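Local atomic coordinates of Pdx2 protein (Plasmodium falciparum, PDB entry 2ABW), a protein that hydrolyses glutamine to glutamate and ammonia, the glutaminase step of pyridoxal 5'-phosphate (vitamin B6) synthesis, and hands the ammonia on to Pdx1. Residues Asn20-Leu25 with Leu30-Val35; His39-Cys44 with Asp66-Ala71; Asp45-Pro50 with Asn70-Phe75; His74-Leu79 with Asn188-Thr193. All coordinates share one frame; numbering follows the deposited sequence.

Interaction 1 of 4, residues Asn20-Leu25 with Leu30-Val35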
loop_
_atom_site.group_PDB
_atom_site.type_symbol
_atom_site.label_atom_id
_atom_site.label_comp_id
_atom_site.label_asym_id
_atom_site.label_seq_id
_atom_site.Cartn_x
_atom_site.Cartn_y
_atom_site.Cartn_z
ATOM N N ASN A 20 -14.248 4.527 0.096
ATOM C CA ASN A 20 -15.364 4.293 1.066
ATOM C C ASN A 20 -14.822 3.894 2.424
ATOM O O ASN A 20 -15.335 4.301 3.440
ATOM C CB ASN A 20 -16.293 3.208 0.552
ATOM C CG ASN A 20 -17.378 2.851 1.516
ATOM O OD1 ASN A 20 -18.319 3.645 1.676
ATOM N ND2 ASN A 20 -17.309 1.672 2.182
ATOM N N HIS A 21 -13.808 3.035 2.417
ATOM C CA HIS A 21 -13.247 2.555 3.679
ATOM C C HIS A 21 -12.549 3.643 4.506
ATOM O O HIS A 21 -12.586 3.583 5.727
ATOM C CB HIS A 21 -12.330 1.361 3.482
ATOM C CG HIS A 21 -12.785 0.155 4.219
ATOM N ND1 HIS A 21 -13.828 -0.585 3.737
ATOM C CD2 HIS A 21 -12.280 -0.518 5.276
ATOM C CE1 HIS A 21 -13.967 -1.673 4.499
ATOM N NE2 HIS A 21 -13.099 -1.606 5.493
ATOM N N PHE A 22 -11.992 4.668 3.858
ATOM C CA PHE A 22 -11.542 5.788 4.644
ATOM C C PHE A 22 -12.672 6.703 5.123
ATOM O O PHE A 22 -12.640 7.253 6.168
ATOM C CB PHE A 22 -10.574 6.614 3.809
ATOM C CG PHE A 22 -9.139 6.074 3.828
ATOM C CD1 PHE A 22 -8.273 6.467 4.782
ATOM C CD2 PHE A 22 -8.714 5.184 2.831
ATOM C CE1 PHE A 22 -6.963 5.913 4.817
ATOM C CE2 PHE A 22 -7.433 4.652 2.849
ATOM C CZ PHE A 22 -6.541 5.038 3.791
ATOM N N ILE A 23 -13.676 6.910 4.265
ATOM C CA ILE A 23 -14.855 7.681 4.675
ATOM C C ILE A 23 -15.506 7.036 5.875
ATOM O O ILE A 23 -16.009 7.769 6.711
ATOM C CB ILE A 23 -15.804 7.849 3.514
ATOM C CG1 ILE A 23 -15.118 8.720 2.428
ATOM C CG2 ILE A 23 -17.068 8.531 3.995
ATOM C CD1 ILE A 23 -14.571 10.027 2.894
ATOM N N LYS A 24 -15.442 5.709 6.004
ATOM C CA LYS A 24 -16.050 5.023 7.128
ATOM C C LYS A 24 -15.367 5.398 8.465
ATOM O O LYS A 24 -15.918 5.122 9.547
ATOM C CB LYS A 24 -15.937 3.524 7.029
ATOM C CG LYS A 24 -16.834 2.873 6.074
ATOM C CD LYS A 24 -16.537 1.327 6.030
ATOM C CE LYS A 24 -17.106 0.612 7.224
ATOM N NZ LYS A 24 -17.114 -0.975 6.999
ATOM N N LEU A 25 -14.173 5.893 8.405
ATOM C CA LEU A 25 -13.504 6.411 9.607
ATOM C C LEU A 25 -14.272 7.557 10.261
ATOM O O LEU A 25 -14.126 7.804 11.476
ATOM C CB LEU A 25 -12.087 6.898 9.346
ATOM C CG LEU A 25 -11.041 5.820 8.856
ATOM C CD1 LEU A 25 -9.720 6.458 8.355
ATOM C CD2 LEU A 25 -10.900 4.769 9.953
ATOM N N LEU A 30 -10.530 14.802 7.710
ATOM C CA LEU A 30 -10.085 14.008 6.562
ATOM C C LEU A 30 -10.938 14.190 5.297
ATOM O O LEU A 30 -12.158 13.931 5.269
ATOM C CB LEU A 30 -10.103 12.524 6.945
ATOM C CG LEU A 30 -9.668 11.542 5.872
ATOM C CD1 LEU A 30 -8.217 11.904 5.425
ATOM C CD2 LEU A 30 -9.640 10.112 6.419
ATOM N N ASN A 31 -10.215 14.524 4.193
ATOM C CA ASN A 31 -10.736 14.576 2.856
ATOM C C ASN A 31 -10.072 13.491 2.024
ATOM O O ASN A 31 -8.847 13.349 2.156
ATOM C CB ASN A 31 -10.164 15.859 2.241
ATOM C CG ASN A 31 -10.548 17.108 3.015
ATOM O OD1 ASN A 31 -11.716 17.290 3.426
ATOM N ND2 ASN A 31 -9.534 17.913 3.327
ATOM N N ILE A 32 -10.821 12.829 1.149
ATOM C CA ILE A 32 -10.216 11.840 0.223
ATOM C C ILE A 32 -10.406 12.280 -1.174
ATOM O O ILE A 32 -11.460 12.767 -1.550
ATOM C CB ILE A 32 -10.848 10.449 0.404
ATOM C CG1 ILE A 32 -10.814 9.976 1.864
ATOM C CG2 ILE A 32 -10.201 9.450 -0.504
ATOM C CD1 ILE A 32 -9.428 9.644 2.417
ATOM N N ILE A 33 -9.333 12.147 -1.978
ATOM C CA ILE A 33 -9.454 12.481 -3.399
ATOM C C ILE A 33 -8.969 11.398 -4.272
ATOM O O ILE A 33 -8.152 10.620 -3.858
ATOM C CB ILE A 33 -8.707 13.815 -3.745
ATOM C CG1 ILE A 33 -7.213 13.711 -3.621
ATOM C CG2 ILE A 33 -9.203 14.967 -2.867
ATOM C CD1 ILE A 33 -6.459 14.895 -4.218
ATOM N N GLN A 34 -9.505 11.318 -5.494
ATOM C CA GLN A 34 -8.931 10.449 -6.470
ATOM C C GLN A 34 -7.653 11.100 -6.916
ATOM O O GLN A 34 -7.548 12.348 -7.019
ATOM C CB GLN A 34 -9.832 10.310 -7.692
ATOM C CG GLN A 34 -11.087 9.539 -7.511
ATOM C CD GLN A 34 -11.845 9.445 -8.856
ATOM O OE1 GLN A 34 -11.225 9.276 -9.915
ATOM N NE2 GLN A 34 -13.160 9.532 -8.799
ATOM N N VAL A 35 -6.671 10.286 -7.277
ATOM C CA VAL A 35 -5.436 10.793 -7.896
ATOM C C VAL A 35 -5.268 10.154 -9.279
ATOM O O VAL A 35 -5.207 8.948 -9.431
ATOM C CB VAL A 35 -4.218 10.494 -7.051
ATOM C CG1 VAL A 35 -2.912 10.756 -7.780
ATOM C CG2 VAL A 35 -4.389 11.234 -5.681
#
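Phe-22, Ile-23 and Leu-25 pack on Leu-30 and Ile-32 in an apolar contact near the surface. It closes a beta-alpha-beta unit: strand 4-9, helix 16-23 and strand 30-35. The central piece is Ile-32. Its CD1 lies 3.5 Å from Phe-22 CB and 3.8 Å from Phe-22 CG, so it meets the root of the aromatic side chain and not the far end of the ring. The two side chains cross at about a right angle. Ile-32 CG1, set opposite the carbonyl carbon by a chi1 of -53°, carries CD1 out to the helix. CG1 itself is 3.9 Å from Ile-23 CD1, where the two isoleucines run past each other in opposite directions. Two residues earlier on the strand, Leu-30 uses a single methyl, CD2. It sits 4.1 Å from Leu-25 CD1 and 4.2 Å from Phe-22 CD1, filling the corner between these residues. Strand 30-35 is the outermost strand at this end of the large sheet and bonds through its backbone to strand 4-9. Helix 204-219 lies alongside, with Gln-206 on Phe-22 and Tyr-210 on Leu-30. Phe-22 also reaches inward to Val-48 of strand 46-49.

Interaction 2 of 4, residues His39-Cys44 with Asp66-Ala71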
loop_
_atom_site.group_PDB
_atom_site.type_symbol
_atom_site.label_atom_id
_atom_site.label_comp_id
_atom_site.label_asym_id
_atom_site.label_seq_id
_atom_site.Cartn_x
_atom_site.Cartn_y
_atom_site.Cartn_z
ATOM N N HIS A 39 -1.179 16.913 -10.803
ATOM C CA HIS A 39 -1.899 18.008 -10.088
ATOM C C HIS A 39 -2.586 17.430 -8.821
ATOM O O HIS A 39 -2.429 17.922 -7.731
ATOM C CB HIS A 39 -2.930 18.613 -11.001
ATOM C CG HIS A 39 -3.635 19.775 -10.385
ATOM N ND1 HIS A 39 -4.980 19.749 -10.083
ATOM C CD2 HIS A 39 -3.177 20.981 -9.960
ATOM C CE1 HIS A 39 -5.310 20.859 -9.453
ATOM N NE2 HIS A 39 -4.251 21.648 -9.399
ATOM N N ASP A 40 -3.317 16.347 -9.009
ATOM C CA ASP A 40 -4.003 15.695 -7.916
ATOM C C ASP A 40 -2.973 15.270 -6.839
ATOM O O ASP A 40 -3.176 15.415 -5.637
ATOM C CB ASP A 40 -4.742 14.427 -8.315
ATOM C CG ASP A 40 -5.863 14.619 -9.314
ATOM O OD1 ASP A 40 -6.521 15.732 -9.295
ATOM O OD2 ASP A 40 -6.150 13.629 -10.090
ATOM N N LEU A 41 -1.859 14.689 -7.333
ATOM C CA LEU A 41 -0.806 14.148 -6.390
ATOM C C LEU A 41 -0.296 15.262 -5.566
ATOM O O LEU A 41 -0.019 15.055 -4.405
ATOM C CB LEU A 41 0.294 13.473 -7.188
ATOM C CG LEU A 41 1.415 12.897 -6.338
ATOM C CD1 LEU A 41 0.806 11.746 -5.446
ATOM C CD2 LEU A 41 2.502 12.389 -7.218
ATOM N N GLY A 42 -0.115 16.457 -6.172
ATOM C CA GLY A 42 0.393 17.606 -5.427
ATOM C C GLY A 42 -0.454 18.064 -4.251
ATOM O O GLY A 42 0.026 18.822 -3.361
ATOM N N LEU A 43 -1.727 17.700 -4.267
ATOM C CA LEU A 43 -2.691 18.129 -3.211
ATOM C C LEU A 43 -2.694 17.157 -2.037
ATOM O O LEU A 43 -3.380 17.367 -1.000
ATOM C CB LEU A 43 -4.111 18.191 -3.733
ATOM C CG LEU A 43 -4.312 19.151 -4.880
ATOM C CD1 LEU A 43 -5.782 18.989 -5.330
ATOM C CD2 LEU A 43 -3.898 20.561 -4.529
ATOM N N CYS A 44 -1.966 16.080 -2.174
ATOM C CA CYS A 44 -2.062 14.936 -1.231
ATOM C C CYS A 44 -1.031 15.097 -0.123
ATOM O O CYS A 44 0.125 15.276 -0.415
ATOM C CB CYS A 44 -1.759 13.561 -1.888
ATOM S SG CYS A 44 -3.155 13.154 -2.987
ATOM N N ASP A 66 6.337 8.785 -18.733
ATOM C CA ASP A 66 6.487 8.520 -17.298
ATOM C C ASP A 66 6.355 9.747 -16.392
ATOM O O ASP A 66 6.927 9.775 -15.278
ATOM C CB ASP A 66 7.824 7.819 -17.065
ATOM C CG ASP A 66 7.738 6.311 -16.946
ATOM O OD1 ASP A 66 6.625 5.749 -16.999
ATOM O OD2 ASP A 66 8.808 5.613 -16.787
ATOM N N THR A 67 5.516 10.697 -16.731
ATOM C CA THR A 67 5.376 11.919 -15.945
ATOM C C THR A 67 4.901 11.554 -14.535
ATOM O O THR A 67 5.472 11.995 -13.538
ATOM C CB THR A 67 4.435 12.957 -16.616
ATOM O OG1 THR A 67 5.123 13.513 -17.767
ATOM C CG2 THR A 67 4.075 14.061 -15.683
ATOM N N LEU A 68 3.855 10.760 -14.456
ATOM C CA LEU A 68 3.297 10.427 -13.067
ATOM C C LEU A 68 4.221 9.489 -12.351
ATOM O O LEU A 68 4.400 9.615 -11.131
ATOM C CB LEU A 68 1.883 9.840 -13.158
ATOM C CG LEU A 68 1.131 9.598 -11.914
ATOM C CD1 LEU A 68 1.002 10.850 -11.031
ATOM C CD2 LEU A 68 -0.292 8.965 -12.213
ATOM N N TYR A 69 4.815 8.502 -13.023
ATOM C CA TYR A 69 5.784 7.590 -12.415
ATOM C C TYR A 69 6.882 8.431 -11.728
ATOM O O TYR A 69 7.207 8.272 -10.558
ATOM C CB TYR A 69 6.427 6.709 -13.447
ATOM C CG TYR A 69 7.509 5.865 -12.894
ATOM C CD1 TYR A 69 7.266 4.715 -12.152
ATOM C CD2 TYR A 69 8.818 6.234 -13.050
ATOM C CE1 TYR A 69 8.279 3.923 -11.612
ATOM C CE2 TYR A 69 9.852 5.487 -12.430
ATOM C CZ TYR A 69 9.603 4.329 -11.779
ATOM O OH TYR A 69 10.621 3.590 -11.178
ATOM N N ASN A 70 7.460 9.355 -12.488
ATOM C CA ASN A 70 8.609 10.160 -11.920
ATOM C C ASN A 70 8.099 11.001 -10.746
ATOM O O ASN A 70 8.805 11.114 -9.737
ATOM C CB ASN A 70 9.167 11.029 -12.949
ATOM C CG ASN A 70 9.875 10.250 -14.074
ATOM O OD1 ASN A 70 10.410 9.235 -13.809
ATOM N ND2 ASN A 70 9.933 10.805 -15.257
ATOM N N ALA A 71 6.872 11.521 -10.816
ATOM C CA ALA A 71 6.340 12.305 -9.698
ATOM C C ALA A 71 6.108 11.430 -8.465
ATOM O O ALA A 71 6.329 11.853 -7.317
ATOM C CB ALA A 71 5.055 13.073 -10.119
#
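Close to where Leu-41 meets Leu-68 and Ala-71, Asn-70 N bonds to Asp-66 O at 2.9 Å. Ala-71 N follows it one residue on, bonding to Thr-67 O at 3.1 Å. These bonds fix the turn of helix 63-77 that receives Leu-41. The contact itself is apolar and small. Segment 39-44 offers one side chain, Leu-41, and one of its methyls does the touching. CG is held opposite the backbone N (chi1 180°), which stretches the side chain out toward the other helix. Its CD2 lies 3.9 Å from Ala-71 CB. The same methyl is 3.9 Å from Ala-71 O, a van der Waals contact with the helix backbone. The methyl thus sits beside both the alanine side chain and its carbonyl. Leu-68, one turn earlier, is a looser neighbour: its CD1 is 4.4 Å from Leu-41 CD2. In segment 39-44, Cys-44 N bonds to Leu-41 O at 3.1 Å as the chain turns away toward strand 46-49. The site lies away from the catalytic residues and is plain helix-to-helix packing. Val-38, also on helix 38-42, widens the joint by touching Thr-67, Leu-68 and Ala-71. Leu-41 further packs on Leu-72 and Phe-75 of helix 63-77. Behind helix 38-42, Asp-40 and Cys-44 rest on Val-35 of strand 30-35, so the pair of helices is joined to the edge of the large sheet.

Interaction 3 of 4, residues Asp45-Pro50 with Asn70-Phe75; sequences DGLVIP and NALVHF
Gly-46 and Leu-47 meet Leu-72 and Phe-75 where helix 63-77 covers one face of the large sheet. The helix belongs to the crossover between the adjacent parallel strands 46-49 and 83-86, in the alpha/beta fold of class I glutamine amidotransferases. Just before the strand, Asp-45 turns away from the helix and forms a salt bridge with Lys-217. Gly-46 comes next and presents only backbone: its C atom is 4.1 Å from Phe-75 CZ, at the edge of the ring and near its plane. Leu-47 carries most of the strand's share. Its CB lies 3.9 Å from Phe-75 CZ and 4.0 Å from Phe-75 CE1, so the far end of the ring rests on the root of the leucine. Phe-75 reaches the strand because CG stands opposite the backbone N (chi1 177°), which extends the ring away from the helix. Val-48 faces the other side of the sheet. Ile-49 points back toward the helix side, where it packs on Phe-112 and Ile-83. Strand and helix axes are 11.1 Å apart at closest approach, at an angle of 124°. Between them the two leucines cross at about a right angle, with Leu-47 CD2 tight against Leu-72 CD2 at 3.4 Å.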
loop_
_atom_site.group_PDB
_atom_site.type_symbol
_atom_site.label_atom_id
_atom_site.label_comp_id
_atom_site.label_asym_id
_atom_site.label_seq_id
_atom_site.Cartn_x
_atom_site.Cartn_y
_atom_site.Cartn_z
ATOM N N ASP A 45 -1.437 14.835 1.149
ATOM C CA ASP A 45 -0.507 14.695 2.228
ATOM C C ASP A 45 -0.022 13.217 2.339
ATOM O O ASP A 45 1.010 12.940 2.932
ATOM C CB ASP A 45 -1.264 15.012 3.506
ATOM C CG ASP A 45 -1.690 16.450 3.590
ATOM O OD1 ASP A 45 -0.866 17.345 3.239
ATOM O OD2 ASP A 45 -2.836 16.791 3.958
ATOM N N GLY A 46 -0.834 12.285 1.853
ATOM C CA GLY A 46 -0.461 10.860 1.748
ATOM C C GLY A 46 -1.180 10.211 0.596
ATOM O O GLY A 46 -2.201 10.792 0.077
ATOM N N LEU A 47 -0.750 9.037 0.159
ATOM C CA LEU A 47 -1.345 8.409 -1.061
ATOM C C LEU A 47 -1.496 6.904 -0.785
ATOM O O LEU A 47 -0.601 6.280 -0.174
ATOM C CB LEU A 47 -0.397 8.616 -2.250
ATOM C CG LEU A 47 -0.817 7.966 -3.522
ATOM C CD1 LEU A 47 -2.001 8.696 -4.078
ATOM C CD2 LEU A 47 0.353 7.869 -4.551
ATOM N N VAL A 48 -2.621 6.361 -1.266
ATOM C CA VAL A 48 -2.835 4.931 -1.292
ATOM C C VAL A 48 -2.765 4.462 -2.734
ATOM O O VAL A 48 -3.453 5.056 -3.656
ATOM C CB VAL A 48 -4.219 4.596 -0.736
ATOM C CG1 VAL A 48 -4.396 3.091 -0.781
ATOM C CG2 VAL A 48 -4.356 5.168 0.676
ATOM N N ILE A 49 -1.979 3.392 -2.996
ATOM C CA ILE A 49 -1.956 2.739 -4.300
ATOM C C ILE A 49 -2.558 1.370 -4.124
ATOM O O ILE A 49 -1.874 0.538 -3.586
ATOM C CB ILE A 49 -0.561 2.684 -4.868
ATOM C CG1 ILE A 49 -0.003 4.120 -5.037
ATOM C CG2 ILE A 49 -0.634 1.984 -6.287
ATOM C CD1 ILE A 49 1.335 4.324 -5.846
ATOM N N PRO A 50 -3.767 1.145 -4.612
ATOM C CA PRO A 50 -4.368 -0.180 -4.542
ATOM C C PRO A 50 -4.201 -0.920 -5.872
ATOM O O PRO A 50 -3.393 -0.522 -6.655
ATOM C CB PRO A 50 -5.779 0.187 -4.143
ATOM C CG PRO A 50 -6.081 1.420 -5.042
ATOM C CD PRO A 50 -4.736 2.156 -5.100
ATOM N N ASN A 70 7.460 9.355 -12.488
ATOM C CA ASN A 70 8.609 10.160 -11.920
ATOM C C ASN A 70 8.099 11.001 -10.746
ATOM O O ASN A 70 8.805 11.114 -9.737
ATOM C CB ASN A 70 9.167 11.029 -12.949
ATOM C CG ASN A 70 9.875 10.250 -14.074
ATOM O OD1 ASN A 70 10.410 9.235 -13.809
ATOM N ND2 ASN A 70 9.933 10.805 -15.257
ATOM N N ALA A 71 6.872 11.521 -10.816
ATOM C CA ALA A 71 6.340 12.305 -9.698
ATOM C C ALA A 71 6.108 11.430 -8.465
ATOM O O ALA A 71 6.329 11.853 -7.317
ATOM C CB ALA A 71 5.055 13.073 -10.119
ATOM N N LEU A 72 5.633 10.210 -8.684
ATOM C CA LEU A 72 5.436 9.229 -7.573
ATOM C C LEU A 72 6.773 8.876 -6.906
ATOM O O LEU A 72 6.871 8.849 -5.720
ATOM C CB LEU A 72 4.644 8.017 -8.067
ATOM C CG LEU A 72 3.207 8.313 -8.425
ATOM C CD1 LEU A 72 2.563 7.142 -9.172
ATOM C CD2 LEU A 72 2.416 8.553 -7.147
ATOM N N VAL A 73 7.799 8.668 -7.714
ATOM C CA VAL A 73 9.109 8.350 -7.184
ATOM C C VAL A 73 9.551 9.490 -6.340
ATOM O O VAL A 73 10.129 9.306 -5.259
ATOM C CB VAL A 73 10.085 7.954 -8.328
ATOM C CG1 VAL A 73 11.544 7.872 -7.768
ATOM C CG2 VAL A 73 9.674 6.630 -8.940
ATOM N N HIS A 74 9.426 10.711 -6.855
ATOM C CA HIS A 74 9.828 11.879 -6.097
ATOM C C HIS A 74 9.024 12.007 -4.777
ATOM O O HIS A 74 9.556 12.353 -3.706
ATOM C CB HIS A 74 9.742 13.116 -6.977
ATOM C CG HIS A 74 9.943 14.411 -6.257
ATOM N ND1 HIS A 74 8.867 15.170 -5.855
ATOM C CD2 HIS A 74 11.046 15.127 -5.975
ATOM C CE1 HIS A 74 9.311 16.293 -5.335
ATOM N NE2 HIS A 74 10.631 16.225 -5.279
ATOM N N PHE A 75 7.726 11.786 -4.860
ATOM C CA PHE A 75 6.809 11.883 -3.706
ATOM C C PHE A 75 7.265 10.909 -2.625
ATOM O O PHE A 75 7.343 11.271 -1.444
ATOM C CB PHE A 75 5.427 11.518 -4.168
ATOM C CG PHE A 75 4.318 11.476 -3.125
ATOM C CD1 PHE A 75 4.116 10.342 -2.351
ATOM C CD2 PHE A 75 3.439 12.548 -3.051
ATOM C CE1 PHE A 75 3.098 10.271 -1.433
ATOM C CE2 PHE A 75 2.359 12.467 -2.147
ATOM C CZ PHE A 75 2.228 11.317 -1.399
#

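Interaction 4 of 4, residues His74-Leu79 with Asn188-Thr193; sequences HFIHVL and NNCLGT
Asn-189 and Ile-76 are brought together by their first torsions. In Asn-189, CG is tucked between the backbone N and the carbonyl carbon (chi1 55°), which swings the amide across to the end of helix 63-77. In Ile-76 the CG2 branch stands opposite the backbone N, on the side of Cys-190. The amide nitrogen Asn-189 ND2 donates to Ile-76 O at 2.8 Å. The bond is moderately bent, with an N-H...O angle of 153°. It arrives in the carbonyl plane on a lone pair, while the oxygen sits somewhat out of the asparagine's own amide plane. Ile-76 CG2 is 3.8 Å from Cys-190 SG, an apolar contact beside the polar one. The same methyl lies over the centre of the His-77 ring, 3.5 Å above its plane. At the helix end His-74 O accepts two bonds, from Val-78 N at 2.9 Å and from Leu-79 N, five residues on, at 3.0 Å. Asn-189 ND2 has a second acceptor, Lys-81 O, so one amide ties the helix end to the loop leading into strand 83-86. Strand 190-193 runs parallel beside strand 83-86, and Ile-83 there touches both Ile-76 and Cys-190.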
loop_
_atom_site.group_PDB
_atom_site.type_symbol
_atom_site.label_atom_id
_atom_site.label_comp_id
_atom_site.label_asym_id
_atom_site.label_seq_id
_atom_site.Cartn_x
_atom_site.Cartn_y
_atom_site.Cartn_z
ATOM N N HIS A 74 9.426 10.711 -6.855
ATOM C CA HIS A 74 9.828 11.879 -6.097
ATOM C C HIS A 74 9.024 12.007 -4.777
ATOM O O HIS A 74 9.556 12.353 -3.706
ATOM C CB HIS A 74 9.742 13.116 -6.977
ATOM C CG HIS A 74 9.943 14.411 -6.257
ATOM N ND1 HIS A 74 8.867 15.170 -5.855
ATOM C CD2 HIS A 74 11.046 15.127 -5.975
ATOM C CE1 HIS A 74 9.311 16.293 -5.335
ATOM N NE2 HIS A 74 10.631 16.225 -5.279
ATOM N N PHE A 75 7.726 11.786 -4.860
ATOM C CA PHE A 75 6.809 11.883 -3.706
ATOM C C PHE A 75 7.265 10.909 -2.625
ATOM O O PHE A 75 7.343 11.271 -1.444
ATOM C CB PHE A 75 5.427 11.518 -4.168
ATOM C CG PHE A 75 4.318 11.476 -3.125
ATOM C CD1 PHE A 75 4.116 10.342 -2.351
ATOM C CD2 PHE A 75 3.439 12.548 -3.051
ATOM C CE1 PHE A 75 3.098 10.271 -1.433
ATOM C CE2 PHE A 75 2.359 12.467 -2.147
ATOM C CZ PHE A 75 2.228 11.317 -1.399
ATOM N N ILE A 76 7.607 9.696 -3.013
ATOM C CA ILE A 76 8.009 8.674 -2.092
ATOM C C ILE A 76 9.350 8.911 -1.480
ATOM O O ILE A 76 9.573 8.695 -0.287
ATOM C CB ILE A 76 7.974 7.286 -2.798
ATOM C CG1 ILE A 76 6.578 6.895 -3.226
ATOM C CG2 ILE A 76 8.520 6.136 -1.899
ATOM C CD1 ILE A 76 6.548 5.855 -4.305
ATOM N N HIS A 77 10.349 9.239 -2.293
ATOM C CA HIS A 77 11.738 9.153 -1.942
ATOM C C HIS A 77 12.454 10.460 -1.688
ATOM O O HIS A 77 13.413 10.475 -0.959
ATOM C CB HIS A 77 12.502 8.480 -3.078
ATOM C CG HIS A 77 12.091 7.061 -3.290
ATOM N ND1 HIS A 77 12.367 6.055 -2.371
ATOM C CD2 HIS A 77 11.345 6.512 -4.265
ATOM C CE1 HIS A 77 11.874 4.915 -2.856
ATOM N NE2 HIS A 77 11.211 5.157 -3.968
ATOM N N VAL A 78 11.906 11.545 -2.169
ATOM C CA VAL A 78 12.456 12.898 -1.908
ATOM C C VAL A 78 11.597 13.642 -0.895
ATOM O O VAL A 78 12.103 14.135 0.122
ATOM C CB VAL A 78 12.653 13.710 -3.200
ATOM C CG1 VAL A 78 13.234 15.132 -2.844
ATOM C CG2 VAL A 78 13.643 12.929 -4.172
ATOM N N LEU A 79 10.306 13.748 -1.172
ATOM C CA LEU A 79 9.371 14.389 -0.223
ATOM C C LEU A 79 9.167 13.494 0.974
ATOM O O LEU A 79 8.782 14.035 2.041
ATOM C CB LEU A 79 8.036 14.682 -0.873
ATOM C CG LEU A 79 8.149 15.623 -2.034
ATOM C CD1 LEU A 79 6.759 15.955 -2.524
ATOM C CD2 LEU A 79 9.077 16.859 -1.824
ATOM N N ASN A 188 10.140 3.414 6.916
ATOM C CA ASN A 188 10.160 4.878 6.780
ATOM C C ASN A 188 8.711 5.314 6.469
ATOM O O ASN A 188 7.792 4.864 7.182
ATOM C CB ASN A 188 11.141 5.331 5.729
ATOM C CG ASN A 188 12.560 4.857 5.948
ATOM O OD1 ASN A 188 13.094 5.087 6.998
ATOM N ND2 ASN A 188 13.137 4.128 4.954
ATOM N N ASN A 189 8.498 6.089 5.402
ATOM C CA ASN A 189 7.194 6.590 5.038
ATOM C C ASN A 189 6.249 5.652 4.281
ATOM O O ASN A 189 5.140 6.040 3.873
ATOM C CB ASN A 189 7.353 7.869 4.219
ATOM C CG ASN A 189 8.229 7.693 3.015
ATOM O OD1 ASN A 189 9.366 7.254 3.139
ATOM N ND2 ASN A 189 7.733 8.088 1.792
ATOM N N CYS A 190 6.678 4.405 4.079
ATOM C CA CYS A 190 5.977 3.416 3.289
ATOM C C CYS A 190 5.344 2.284 4.071
ATOM O O CYS A 190 5.964 1.718 4.954
ATOM C CB CYS A 190 6.933 2.774 2.288
ATOM S SG CYS A 190 7.694 3.995 1.141
ATOM N N LEU A 191 4.103 1.969 3.739
ATOM C CA LEU A 191 3.376 0.883 4.330
ATOM C C LEU A 191 2.961 0.001 3.231
ATOM O O LEU A 191 2.495 0.446 2.176
ATOM C CB LEU A 191 2.118 1.432 5.042
ATOM C CG LEU A 191 1.092 0.472 5.589
ATOM C CD1 LEU A 191 1.724 -0.342 6.772
ATOM C CD2 LEU A 191 -0.147 1.219 6.055
ATOM N N GLY A 192 3.068 -1.306 3.404
ATOM C CA GLY A 192 2.673 -2.246 2.393
ATOM C C GLY A 192 1.878 -3.396 3.026
ATOM O O GLY A 192 2.293 -3.951 4.042
ATOM N N THR A 193 0.773 -3.763 2.366
ATOM C CA THR A 193 -0.087 -4.892 2.797
ATOM C C THR A 193 -0.391 -5.768 1.639
ATOM O O THR A 193 -0.553 -5.285 0.492
ATOM C CB THR A 193 -1.365 -4.338 3.420
ATOM O OG1 THR A 193 -2.026 -3.411 2.516
ATOM C CG2 THR A 193 -1.046 -3.651 4.778
#

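Interactions 2, 3 and 4 follow one another along helix 63-77. The centre of interaction 3 is about 7 Å from those of interactions 2 and 4. Leu-41 binds the first two into one core: its CD1 is 3.6 Å from Phe-75 CD2 and 4.0 Å from Leu-47 CD2. In interaction 1 the helix packs on the other face of the sheet, and its centre is about 16 Å from that of interaction 3. Phe-22 CE2 meets Val-48 CG2 at 3.8 Å. The Phe-22 side chain is also about 8 Å from that of Glu-198, the probable charge-relay glutamate. Interactions 2 to 4 lie away from the active site, although the Cys-190 side chain lies near, without touching, the probable nucleophile elbow around Cys-87.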